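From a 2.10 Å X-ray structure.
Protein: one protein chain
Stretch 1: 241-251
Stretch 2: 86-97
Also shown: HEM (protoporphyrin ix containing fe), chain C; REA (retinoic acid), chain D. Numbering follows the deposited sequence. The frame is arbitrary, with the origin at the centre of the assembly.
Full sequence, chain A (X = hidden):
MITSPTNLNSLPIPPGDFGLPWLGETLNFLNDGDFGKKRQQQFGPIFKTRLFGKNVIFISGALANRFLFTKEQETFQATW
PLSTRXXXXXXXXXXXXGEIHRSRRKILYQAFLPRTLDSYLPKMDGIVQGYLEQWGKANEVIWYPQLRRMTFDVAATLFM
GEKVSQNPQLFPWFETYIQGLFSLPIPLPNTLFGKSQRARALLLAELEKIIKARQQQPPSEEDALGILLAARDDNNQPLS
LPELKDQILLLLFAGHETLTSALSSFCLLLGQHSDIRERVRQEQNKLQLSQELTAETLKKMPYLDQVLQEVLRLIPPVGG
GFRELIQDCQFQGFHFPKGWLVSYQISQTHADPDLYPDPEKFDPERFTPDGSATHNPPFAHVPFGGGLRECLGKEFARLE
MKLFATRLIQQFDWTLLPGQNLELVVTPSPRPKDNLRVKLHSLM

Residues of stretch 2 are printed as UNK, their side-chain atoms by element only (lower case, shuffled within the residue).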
# COMPACT_ATOMS: atom_id res chain seq x y z
N LEU A 241 4.48 -8.06 24.34
CA LEU A 241 3.50 -6.97 24.21
C LEU A 241 3.98 -5.83 23.30
O LEU A 241 3.23 -5.42 22.43
CB LEU A 241 3.07 -6.44 25.59
CG LEU A 241 2.14 -5.21 25.58
CD1 LEU A 241 0.75 -5.57 25.08
CD2 LEU A 241 2.08 -4.57 26.96
N PRO A 242 5.21 -5.31 23.51
CA PRO A 242 5.69 -4.28 22.58
C PRO A 242 5.68 -4.72 21.10
O PRO A 242 5.36 -3.92 20.23
CB PRO A 242 7.12 -3.99 23.09
CG PRO A 242 7.04 -4.32 24.58
CD PRO A 242 6.19 -5.57 24.58
N GLU A 243 6.03 -5.98 20.84
CA GLU A 243 5.96 -6.53 19.49
C GLU A 243 4.52 -6.68 18.97
O GLU A 243 4.24 -6.37 17.79
CB GLU A 243 6.73 -7.85 19.36
CG GLU A 243 6.44 -8.55 18.04
CD GLU A 243 7.58 -9.38 17.51
OE1 GLU A 243 8.52 -9.73 18.29
OE2 GLU A 243 7.52 -9.69 16.29
N LEU A 244 3.63 -7.16 19.84
CA LEU A 244 2.20 -7.28 19.53
C LEU A 244 1.59 -5.95 19.09
O LEU A 244 0.82 -5.90 18.12
CB LEU A 244 1.44 -7.78 20.76
CG LEU A 244 1.54 -9.25 21.19
CD1 LEU A 244 0.88 -9.49 22.56
CD2 LEU A 244 0.93 -10.14 20.14
N LYS A 245 1.92 -4.89 19.81
CA LYS A 245 1.40 -3.56 19.50
C LYS A 245 1.97 -2.98 18.20
O LYS A 245 1.23 -2.38 17.43
CB LYS A 245 1.62 -2.64 20.68
CG LYS A 245 1.08 -3.20 22.00
CD LYS A 245 0.99 -2.16 23.09
CE LYS A 245 2.30 -1.53 23.42
NZ LYS A 245 2.08 -0.54 24.51
N ASP A 246 3.28 -3.14 17.98
CA ASP A 246 3.93 -2.71 16.74
C ASP A 246 3.40 -3.46 15.52
O ASP A 246 3.25 -2.88 14.45
CB ASP A 246 5.45 -2.87 16.84
CG ASP A 246 6.16 -1.64 17.42
OD1 ASP A 246 5.47 -0.71 17.88
OD2 ASP A 246 7.41 -1.61 17.41
N GLN A 247 3.12 -4.75 15.70
CA GLN A 247 2.62 -5.59 14.60
C GLN A 247 1.18 -5.24 14.17
O GLN A 247 0.91 -5.20 12.97
CB GLN A 247 2.78 -7.10 14.91
CG GLN A 247 4.24 -7.60 15.10
CD GLN A 247 5.11 -7.57 13.83
OE1 GLN A 247 4.74 -6.97 12.81
NE2 GLN A 247 6.26 -8.22 13.89
N ILE A 248 0.27 -5.01 15.12
CA ILE A 248 -1.09 -4.59 14.74
C ILE A 248 -1.12 -3.18 14.22
O ILE A 248 -1.88 -2.89 13.33
CB ILE A 248 -2.18 -4.71 15.86
CG1 ILE A 248 -1.59 -4.52 17.26
CG2 ILE A 248 -2.97 -6.01 15.68
CD1 ILE A 248 -2.63 -4.51 18.41
N LEU A 249 -0.30 -2.30 14.78
CA LEU A 249 -0.24 -0.94 14.27
C LEU A 249 0.13 -0.95 12.78
O LEU A 249 -0.42 -0.17 12.01
CB LEU A 249 0.74 -0.09 15.08
CG LEU A 249 0.91 1.41 14.79
CD1 LEU A 249 -0.35 2.18 15.14
CD2 LEU A 249 2.11 1.96 15.58
N LEU A 250 1.05 -1.84 12.38
CA LEU A 250 1.51 -1.94 10.99
C LEU A 250 0.41 -2.47 10.09
O LEU A 250 0.12 -1.86 9.05
CB LEU A 250 2.78 -2.80 10.89
CG LEU A 250 3.33 -3.16 9.49
CD1 LEU A 250 3.71 -1.94 8.67
CD2 LEU A 250 4.51 -4.13 9.61
N LEU A 251 -0.21 -3.57 10.50
CA LEU A 251 -1.32 -4.17 9.75
C LEU A 251 -2.49 -3.21 9.58
O LEU A 251 -3.08 -3.16 8.50
CB LEU A 251 -1.84 -5.43 10.46
CG LEU A 251 -0.99 -6.69 10.49
CD1 LEU A 251 -1.77 -7.80 11.21
CD2 LEU A 251 -0.62 -7.11 9.10
N UNK A 86 11.28 5.13 12.93
CA UNK A 86 10.92 5.57 14.29
C UNK A 86 9.43 5.39 14.59
O UNK A 86 9.06 4.91 15.66
c UNK A 86 12.86 7.22 14.47
c UNK A 86 11.34 7.07 14.54
c UNK A 86 10.79 7.55 15.87
c UNK A 86 13.39 8.65 14.57
N UNK A 87 8.58 5.75 13.63
CA UNK A 87 7.13 5.70 13.82
C UNK A 87 6.51 4.31 13.70
O UNK A 87 5.47 4.04 14.32
c UNK A 87 5.89 8.54 14.46
c UNK A 87 6.35 9.11 12.08
c UNK A 87 6.69 8.17 13.23
c UNK A 87 6.44 6.70 12.87
N UNK A 88 7.12 3.45 12.89
CA UNK A 88 6.74 2.04 12.82
C UNK A 88 7.12 1.27 14.09
O UNK A 88 6.37 0.41 14.54
c UNK A 88 6.85 1.53 10.22
c UNK A 88 7.42 1.36 11.62
c UNK A 88 7.86 0.93 9.24
c UNK A 88 5.53 0.80 10.13
N UNK A 89 8.30 1.58 14.64
CA UNK A 89 8.82 0.91 15.81
C UNK A 89 9.83 -0.17 15.47
O UNK A 89 9.83 -0.70 14.34
N UNK A 90 10.70 -0.53 16.44
CA UNK A 90 11.72 -1.55 16.20
C UNK A 90 11.15 -2.98 16.11
O UNK A 90 11.83 -3.89 15.64
c UNK A 90 12.66 -1.41 17.41
c UNK A 90 10.77 0.01 17.82
c UNK A 90 11.79 -0.91 18.51
N UNK A 91 9.92 -3.16 16.54
CA UNK A 91 9.30 -4.49 16.63
C UNK A 91 8.22 -4.77 15.59
O UNK A 91 7.30 -5.56 15.83
n UNK A 91 9.80 -3.83 20.08
o UNK A 91 10.88 -5.43 18.94
c UNK A 91 8.79 -4.70 18.05
c UNK A 91 9.92 -4.68 19.07
N UNK A 92 8.33 -4.11 14.43
CA UNK A 92 7.40 -4.29 13.32
C UNK A 92 8.08 -5.10 12.20
O UNK A 92 9.30 -5.04 12.05
c UNK A 92 6.93 -2.95 12.81
N UNK A 93 7.30 -5.85 11.43
CA UNK A 93 7.87 -6.63 10.33
C UNK A 93 8.66 -5.77 9.36
O UNK A 93 9.78 -6.11 8.96
c UNK A 93 7.84 -9.65 9.16
c UNK A 93 6.06 -8.78 7.61
c UNK A 93 7.24 -8.41 8.53
c UNK A 93 6.78 -7.39 9.58
N UNK A 94 8.10 -4.62 9.02
CA UNK A 94 8.78 -3.66 8.16
C UNK A 94 10.17 -3.26 8.68
O UNK A 94 11.00 -2.83 7.90
c UNK A 94 7.90 -2.44 7.96
N UNK A 95 10.43 -3.41 9.98
CA UNK A 95 11.71 -2.99 10.58
C UNK A 95 12.53 -4.18 11.14
O UNK A 95 13.59 -4.02 11.76
c UNK A 95 11.49 -1.91 11.69
o UNK A 95 10.63 -2.44 12.71
c UNK A 95 10.82 -0.65 11.10
N UNK A 96 12.01 -5.38 10.90
CA UNK A 96 12.69 -6.62 11.30
C UNK A 96 13.61 -7.14 10.21
O UNK A 96 13.36 -6.93 9.01
c UNK A 96 9.87 -8.11 13.47
n UNK A 96 9.75 -8.40 14.76
o UNK A 96 9.03 -8.44 12.62
c UNK A 96 11.67 -7.67 11.72
c UNK A 96 11.10 -7.33 13.09
N UNK A 97 14.69 -7.81 10.64
CA UNK A 97 15.70 -8.37 9.75
C UNK A 97 15.90 -9.84 10.00
O UNK A 97 15.62 -10.35 11.09
c UNK A 97 17.21 -6.75 6.92
c UNK A 97 17.11 -6.19 9.68
c UNK A 97 17.06 -7.68 9.94
s UNK A 97 16.39 -5.67 8.11
CHA HEM C . 5.05 -4.93 1.97
CHB HEM C . 2.43 -2.77 -1.50
CHC HEM C . -1.66 -3.71 0.96
CHD HEM C . 0.96 -5.36 4.66
C1A HEM C . 4.72 -4.28 0.79
C2A HEM C . 5.62 -3.84 -0.26
C3A HEM C . 4.88 -3.26 -1.22
C4A HEM C . 3.51 -3.28 -0.80
CMA HEM C . 5.37 -2.63 -2.54
CAA HEM C . 7.15 -4.07 -0.28
CBA HEM C . 7.94 -2.90 0.31
CGA HEM C . 9.39 -3.33 0.40
O1A HEM C . 9.99 -3.58 -0.69
O2A HEM C . 9.94 -3.41 1.53
C1B HEM C . 1.10 -2.87 -1.16
C2B HEM C . -0.04 -2.49 -1.98
C3B HEM C . -1.17 -2.76 -1.30
C4B HEM C . -0.78 -3.31 -0.03
CMB HEM C . 0.08 -1.89 -3.40
CAB HEM C . -2.66 -2.52 -1.72
CBB HEM C . -3.11 -2.66 -2.97
C1C HEM C . -1.33 -4.29 2.16
C2C HEM C . -2.26 -4.79 3.16
C3C HEM C . -1.54 -5.25 4.19
C4C HEM C . -0.12 -5.03 3.88
CMC HEM C . -3.80 -4.82 3.01
CAC HEM C . -2.07 -5.93 5.49
CBC HEM C . -2.69 -5.27 6.47
C1D HEM C . 2.29 -5.32 4.32
C2D HEM C . 3.37 -5.56 5.24
C3D HEM C . 4.66 -5.42 4.41
C4D HEM C . 4.22 -5.13 3.06
CMD HEM C . 3.25 -5.88 6.75
CAD HEM C . 6.12 -5.58 4.89
CBD HEM C . 6.64 -6.91 4.38
CGD HEM C . 8.06 -7.14 4.84
O1D HEM C . 8.53 -8.30 4.72
O2D HEM C . 8.74 -6.19 5.34
NA HEM C . 3.45 -3.92 0.43
NB HEM C . 0.61 -3.35 0.03
NC HEM C . -0.03 -4.44 2.63
ND HEM C . 2.82 -5.08 3.04
FE HEM C . 1.64 -4.46 1.41
C1 REA D . 3.73 -0.59 3.49
C2 REA D . 3.87 -1.57 4.65
C3 REA D . 5.34 -1.71 5.04
C4 REA D . 5.86 -0.40 5.62
C5 REA D . 5.43 0.81 4.82
C6 REA D . 4.44 0.73 3.84
C7 REA D . 4.07 1.97 3.14
C8 REA D . 4.93 2.49 2.08
C9 REA D . 4.61 3.81 1.50
C10 REA D . 5.70 4.48 0.82
C11 REA D . 5.58 5.14 -0.47
C12 REA D . 6.88 5.33 -1.11
C13 REA D . 7.30 6.60 -1.70
C14 REA D . 8.53 6.53 -2.38
C15 REA D . 8.92 7.39 -3.48
C16 REA D . 4.40 -1.17 2.23
C17 REA D . 2.24 -0.39 3.25
C18 REA D . 6.10 2.13 5.14
C19 REA D . 3.25 4.47 1.63
C20 REA D . 6.46 7.85 -1.57
O1 REA D . 8.13 8.21 -3.96
O2 REA D . 10.06 7.30 -3.96
O HOH W 1 4.24 -0.35 13.60
O HOH W 2 8.11 -1.40 19.99

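Position 86 carries four carbons, forked at the first, with one arm two carbons long. A fork at CB with one longer arm is isoleucine, Ile86; it lies out of reach of stretch 1 and takes no part in the contact; nothing here calls for this residue in particular. Position 87 also has four carbons, but the fork comes at the second, which makes it Leu87. Its CA-to-CB bond points away from the other helix, so its buried side chain packs elsewhere in the structure, while its carbonyl O lies 4.1 Å from Leu249 CD2.

Position 88 repeats that pattern, four carbons forked at the second, and the end of the side chain comes nearer the helix to meet Leu250: this is Leu88. Its CD2 reaches CD1 of Leu250 at 3.6 Å, an apolar contact in a buried setting. A water donates to both Leu88 O (2.4 Å) and Asp246 O (2.8 Å), joining the two backbones.

Position 89 has no side-chain atoms, so it is Gly89. It leaves the helix with a positive phi of 99°, where a CB would be jammed against the preceding carbonyl; an ideal CB would also lie 2.1 Å from Asp246 OD2. Glycine meets both demands.

At position 90 three carbons close a ring onto the backbone N, the mark of Pro90. Its phi of -72° fits the second place of the type I turn from 89 to 92, and the ring barely touches stretch 1.

Position 91 has two carbons, the second bearing one O and one N, with CB 3.7 Å from Glu243 CA; this is Asn91. Its backbone N donates to Asp246 OD2 (3.1 Å), and a water accepts from Asn91 ND2 (3.0 Å) and donates to Asp246 OD2 (2.7 Å).

Position 92 has a single carbon, a small CB 4.2 Å from Leu250 CD2, where the chains run close; it is Ala92. Position 93 has four carbons forked at the second, with CB 4.0 Å from Leu250 CD2: Leu93. Its side chain is buried and its end leads away from the helix, so an apolar residue suits it while CB packs on Leu250; its N donates to Gln247 OE1 (3.1 Å). Position 94, again one carbon, has its CB 4.1 Å from Leu250 CD2 and 3.7 Å from retinoic acid C4; a small side chain touches both, and it is Ala94.

Position 95 has one carbon carrying an O and a C, hence Thr95. It does not touch stretch 1, but its OG1 donates to Gly89 O (2.5 Å) and weakly accepts from Ala92 N (3.3 Å), bracing the turn.

Position 96 shows three carbons, the third bearing O and N, which meet the side chains of Gln247 and Glu243: Gln96. Its amide works both ways, OE1 accepting from Gln247 NE2 (3.1 Å) and NE2 donating to Glu243 OE2 (3.0 Å). Position 97, two carbons, a sulfur and a last carbon unbranched, is Met97, out of reach.

The contact therefore pairs polar anchoring with apolar packing. Asp246 and Gln247 accept the backbone NH groups of Asn91 and Leu93, Glu243 and Gln247 hold Gln96, and Leu250 fills the apolar end beside the heme.

Stretch 2 (86-97) ILLGPNALATQM
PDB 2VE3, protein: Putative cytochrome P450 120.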